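Local coordinates for actinorhodin polyketide putative beta-ketoacyl synthase 2 (Streptomyces coelicolor A3, PDB 1TQY), which probably acts as the chain length factor that partners a ketosynthase in building the polyketide chain of the antibiotic actinorhodin, at residues G325-T337 with T365-L379. Sequence-based numbering, arbitrary orientation.
Sequences GREGVPVTVPKTT and TAGVTSVPREYGIDL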
loop_
_atom_site.group_PDB
_atom_site.type_symbol
_atom_site.label_atom_id
_atom_site.label_comp_id
_atom_site.label_asym_id
_atom_site.label_seq_id
_atom_site.Cartn_x
_atom_site.Cartn_y
_atom_site.Cartn_z
ATOM N N GLY B 325 -18.091 20.904 19.283
ATOM C CA GLY B 325 -19.394 21.229 19.862
ATOM C C GLY B 325 -20.453 21.102 18.785
ATOM O O GLY B 325 -20.145 21.255 17.602
ATOM N N ARG B 326 -21.697 20.815 19.152
ATOM C CA ARG B 326 -22.733 20.685 18.125
ATOM C C ARG B 326 -22.966 22.027 17.421
ATOM O O ARG B 326 -22.991 23.083 18.063
ATOM C CB ARG B 326 -24.014 20.104 18.745
ATOM C CG ARG B 326 -23.853 18.609 19.096
ATOM C CD ARG B 326 -24.927 18.100 20.051
ATOM N NE ARG B 326 -26.274 18.256 19.521
ATOM C CZ ARG B 326 -26.842 17.442 18.636
ATOM N NH1 ARG B 326 -26.189 16.390 18.161
ATOM N NH2 ARG B 326 -28.079 17.675 18.233
ATOM N N GLU B 327 -23.114 21.964 16.095
ATOM C CA GLU B 327 -23.263 23.147 15.243
ATOM C C GLU B 327 -22.093 24.116 15.535
ATOM O O GLU B 327 -22.161 25.311 15.230
ATOM C CB GLU B 327 -24.594 23.871 15.500
ATOM C CG GLU B 327 -25.866 23.104 15.173
ATOM C CD GLU B 327 -26.358 22.233 16.337
ATOM O OE1 GLU B 327 -25.977 22.514 17.497
ATOM O OE2 GLU B 327 -27.138 21.283 16.089
ATOM N N GLY B 328 -21.023 23.591 16.127
ATOM C CA GLY B 328 -19.877 24.416 16.493
ATOM C C GLY B 328 -18.903 24.822 15.395
ATOM O O GLY B 328 -17.985 25.606 15.633
ATOM N N VAL B 329 -19.094 24.296 14.193
ATOM C CA VAL B 329 -18.209 24.625 13.097
ATOM C C VAL B 329 -18.874 24.282 11.775
ATOM O O VAL B 329 -19.623 23.316 11.681
ATOM C CB VAL B 329 -16.848 23.868 13.257
ATOM C CG1 VAL B 329 -17.077 22.358 13.209
ATOM C CG2 VAL B 329 -15.857 24.318 12.201
ATOM N N PRO B 330 -18.649 25.112 10.745
ATOM C CA PRO B 330 -19.256 24.832 9.445
ATOM C C PRO B 330 -18.801 23.466 8.970
ATOM O O PRO B 330 -17.627 23.123 9.096
ATOM C CB PRO B 330 -18.711 25.952 8.564
ATOM C CG PRO B 330 -18.632 27.104 9.524
ATOM C CD PRO B 330 -18.023 26.448 10.759
ATOM N N VAL B 331 -19.725 22.676 8.452
ATOM C CA VAL B 331 -19.361 21.364 7.947
ATOM C C VAL B 331 -19.816 21.335 6.502
ATOM O O VAL B 331 -20.841 21.920 6.159
ATOM C CB VAL B 331 -20.074 20.220 8.705
ATOM C CG1 VAL B 331 -19.709 18.874 8.072
ATOM C CG2 VAL B 331 -19.673 20.232 10.171
ATOM N N THR B 332 -19.052 20.670 5.647
ATOM C CA THR B 332 -19.432 20.577 4.248
ATOM C C THR B 332 -18.979 19.263 3.630
ATOM O O THR B 332 -18.023 18.637 4.089
ATOM C CB THR B 332 -18.897 21.785 3.435
ATOM O OG1 THR B 332 -19.407 21.707 2.100
ATOM C CG2 THR B 332 -17.380 21.775 3.374
ATOM N N VAL B 333 -19.690 18.837 2.591
ATOM C CA VAL B 333 -19.384 17.588 1.912
ATOM C C VAL B 333 -19.505 17.784 0.400
ATOM O O VAL B 333 -20.488 17.374 -0.216
ATOM C CB VAL B 333 -20.355 16.468 2.375
ATOM C CG1 VAL B 333 -20.014 15.149 1.705
ATOM C CG2 VAL B 333 -20.282 16.326 3.893
ATOM N N PRO B 334 -18.499 18.422 -0.221
ATOM C CA PRO B 334 -18.555 18.643 -1.670
ATOM C C PRO B 334 -18.570 17.357 -2.495
ATOM O O PRO B 334 -19.051 17.355 -3.627
ATOM C CB PRO B 334 -17.317 19.498 -1.933
ATOM C CG PRO B 334 -17.149 20.247 -0.636
ATOM C CD PRO B 334 -17.365 19.149 0.374
ATOM N N LYS B 335 -18.060 16.263 -1.937
ATOM C CA LYS B 335 -18.041 15.014 -2.688
ATOM C C LYS B 335 -19.436 14.584 -3.143
ATOM O O LYS B 335 -19.579 13.620 -3.899
ATOM C CB LYS B 335 -17.365 13.889 -1.894
ATOM C CG LYS B 335 -18.008 13.541 -0.562
ATOM C CD LYS B 335 -17.363 12.284 0.041
ATOM C CE LYS B 335 -15.883 12.507 0.383
ATOM N NZ LYS B 335 -15.714 13.495 1.513
ATOM N N THR B 336 -20.466 15.287 -2.685
ATOM C CA THR B 336 -21.820 14.971 -3.118
ATOM C C THR B 336 -21.911 15.241 -4.623
ATOM O O THR B 336 -22.796 14.721 -5.305
ATOM C CB THR B 336 -22.868 15.842 -2.388
ATOM O OG1 THR B 336 -22.450 17.214 -2.404
ATOM C CG2 THR B 336 -23.038 15.385 -0.941
ATOM N N THR B 337 -20.988 16.049 -5.138
ATOM C CA THR B 337 -20.978 16.360 -6.560
ATOM C C THR B 337 -20.161 15.372 -7.386
ATOM O O THR B 337 -20.251 15.373 -8.613
ATOM C CB THR B 337 -20.416 17.776 -6.847
ATOM O OG1 THR B 337 -19.067 17.864 -6.366
ATOM C CG2 THR B 337 -21.269 18.836 -6.187
ATOM N N THR B 365 -22.493 21.945 -0.135
ATOM C CA THR B 365 -22.880 20.543 -0.248
ATOM C C THR B 365 -24.127 20.505 -1.120
ATOM O O THR B 365 -25.071 21.261 -0.887
ATOM C CB THR B 365 -23.224 19.928 1.122
ATOM O OG1 THR B 365 -22.137 20.144 2.028
ATOM C CG2 THR B 365 -23.476 18.430 0.981
ATOM N N ALA B 366 -24.120 19.628 -2.118
ATOM C CA ALA B 366 -25.236 19.479 -3.049
ATOM C C ALA B 366 -26.185 18.349 -2.643
ATOM O O ALA B 366 -25.784 17.418 -1.944
ATOM C CB ALA B 366 -24.697 19.200 -4.456
ATOM N N GLY B 367 -27.442 18.448 -3.081
ATOM C CA GLY B 367 -28.436 17.415 -2.814
ATOM C C GLY B 367 -29.168 17.403 -1.484
ATOM O O GLY B 367 -30.402 17.394 -1.449
ATOM N N VAL B 368 -28.402 17.368 -0.398
ATOM C CA VAL B 368 -28.951 17.354 0.953
ATOM C C VAL B 368 -29.925 18.511 1.135
ATOM O O VAL B 368 -29.618 19.642 0.760
ATOM C CB VAL B 368 -27.813 17.487 1.992
ATOM C CG1 VAL B 368 -28.361 17.354 3.415
ATOM C CG2 VAL B 368 -26.755 16.434 1.718
ATOM N N THR B 369 -31.096 18.225 1.699
ATOM C CA THR B 369 -32.104 19.254 1.937
ATOM C C THR B 369 -32.571 19.267 3.388
ATOM O O THR B 369 -32.977 20.309 3.889
ATOM C CB THR B 369 -33.338 19.063 1.037
ATOM O OG1 THR B 369 -33.909 17.773 1.289
ATOM C CG2 THR B 369 -32.949 19.165 -0.432
ATOM N N SER B 370 -32.545 18.121 4.068
ATOM C CA SER B 370 -32.957 18.115 5.477
ATOM C C SER B 370 -32.039 17.296 6.371
ATOM O O SER B 370 -31.983 16.069 6.297
ATOM C CB SER B 370 -34.418 17.652 5.645
ATOM O OG SER B 370 -34.605 16.290 5.316
ATOM N N VAL B 371 -31.313 18.009 7.219
ATOM C CA VAL B 371 -30.382 17.389 8.141
ATOM C C VAL B 371 -31.054 17.165 9.498
ATOM O O VAL B 371 -31.559 18.106 10.111
ATOM C CB VAL B 371 -29.129 18.281 8.328
ATOM C CG1 VAL B 371 -28.192 17.679 9.359
ATOM C CG2 VAL B 371 -28.416 18.442 6.988
ATOM N N PRO B 372 -31.091 15.905 9.966
ATOM C CA PRO B 372 -31.694 15.540 11.251
ATOM C C PRO B 372 -31.057 16.312 12.401
ATOM O O PRO B 372 -29.827 16.414 12.484
ATOM C CB PRO B 372 -31.401 14.051 11.363
ATOM C CG PRO B 372 -31.357 13.600 9.948
ATOM C CD PRO B 372 -30.639 14.714 9.232
ATOM N N ARG B 373 -31.893 16.837 13.291
ATOM C CA ARG B 373 -31.431 17.584 14.463
ATOM C C ARG B 373 -30.452 16.711 15.247
ATOM O O ARG B 373 -29.526 17.207 15.897
ATOM C CB ARG B 373 -32.646 17.965 15.331
ATOM C CG ARG B 373 -32.334 18.441 16.759
ATOM C CD ARG B 373 -31.425 19.658 16.774
ATOM N NE ARG B 373 -31.037 20.069 18.129
ATOM C CZ ARG B 373 -31.837 20.694 18.990
ATOM N NH1 ARG B 373 -33.085 20.987 18.644
ATOM N NH2 ARG B 373 -31.388 21.037 20.193
ATOM N N GLU B 374 -30.666 15.402 15.167
ATOM C CA GLU B 374 -29.828 14.422 15.851
ATOM C C GLU B 374 -28.341 14.645 15.560
ATOM O O GLU B 374 -27.512 14.624 16.469
ATOM C CB GLU B 374 -30.241 13.005 15.414
ATOM C CG GLU B 374 -29.445 11.862 16.047
ATOM C CD GLU B 374 -29.580 10.545 15.277
ATOM O OE1 GLU B 374 -30.700 10.226 14.815
ATOM O OE2 GLU B 374 -28.563 9.822 15.144
ATOM N N TYR B 375 -28.000 14.870 14.293
ATOM C CA TYR B 375 -26.594 15.072 13.918
ATOM C C TYR B 375 -25.949 16.316 14.518
ATOM O O TYR B 375 -24.722 16.387 14.670
ATOM C CB TYR B 375 -26.446 15.100 12.390
ATOM C CG TYR B 375 -26.933 13.837 11.707
ATOM C CD1 TYR B 375 -27.097 12.652 12.429
ATOM C CD2 TYR B 375 -27.188 13.811 10.337
ATOM C CE1 TYR B 375 -27.499 11.475 11.808
ATOM C CE2 TYR B 375 -27.587 12.632 9.707
ATOM C CZ TYR B 375 -27.737 11.469 10.457
ATOM O OH TYR B 375 -28.104 10.295 9.841
ATOM N N GLY B 376 -26.779 17.303 14.839
ATOM C CA GLY B 376 -26.275 18.532 15.424
ATOM C C GLY B 376 -25.107 19.143 14.669
ATOM O O GLY B 376 -24.068 19.413 15.255
ATOM N N ILE B 377 -25.259 19.366 13.367
ATOM C CA ILE B 377 -24.167 19.952 12.608
ATOM C C ILE B 377 -24.614 21.163 11.806
ATOM O O ILE B 377 -25.785 21.288 11.448
ATOM C CB ILE B 377 -23.537 18.942 11.630
ATOM C CG1 ILE B 377 -24.582 18.464 10.627
ATOM C CG2 ILE B 377 -22.956 17.765 12.406
ATOM C CD1 ILE B 377 -24.008 17.556 9.551
ATOM N N ASP B 378 -23.681 22.070 11.542
ATOM C CA ASP B 378 -23.973 23.254 10.747
ATOM C C ASP B 378 -23.491 22.950 9.324
ATOM O O ASP B 378 -22.352 23.257 8.984
ATOM C CB ASP B 378 -23.230 24.467 11.327
ATOM C CG ASP B 378 -23.407 25.727 10.483
ATOM O OD1 ASP B 378 -24.349 25.785 9.665
ATOM O OD2 ASP B 378 -22.610 26.671 10.650
ATOM N N LEU B 379 -24.344 22.331 8.507
ATOM C CA LEU B 379 -23.974 21.982 7.126
ATOM C C LEU B 379 -24.101 23.136 6.143
ATOM O O LEU B 379 -25.083 23.868 6.174
ATOM C CB LEU B 379 -24.840 20.837 6.592
ATOM C CG LEU B 379 -24.247 19.437 6.415
ATOM C CD1 LEU B 379 -25.193 18.627 5.525
ATOM C CD2 LEU B 379 -22.870 19.502 5.780
HETATM O O HOH W 1 -20.788 19.921 14.955
HETATM O O HOH W 2 -21.441 21.649 12.951
#
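V331 and L379 pair in parallel at the edge of the C-terminal half of this thiolase-like fold, where strand 330-332, itself parallel to strand 301-303, takes on the short strand 378-379. Across the two segments V331 N donates to D378 O at 2.7 Å, V331 also bonds to the backbone of V380, and water 2 bridges D378 N and V329 O. The contact illustrates how a brief strand pair can be supplemented at both ends by side chains that bond to backbone. At one end, the type II turn G325-G328 presents R326, whose guanidinium donates to two carbonyls of the 3-10 segment 373-375. NH1 reaches E374 O at 2.8 Å, nearly straight at 173°, and NH2 reaches R373 O, which G376 N approaches from the opposite face. A bend at chi3 (59°) lays the guanidinium with one face over G376 CA, 3.2 Å from its plane and offset toward the rim of the group; G376, having no side chain, lets it come this close. Beside it, E327 N donates to G376 O. L379 CD2 meets V331 CG1 at 4.0 Å. Beyond the strands, T365 OG1 accepts from V333 N at 2.8 Å and is also bonded to V380 O, while its CG2 packs against T336 CG2. T336 OG1 sits between its backbone N and carbonyl carbon (chi1 47°), from where it donates to V333 O in the carbonyl plane and accepts from A366 N at 2.9 Å.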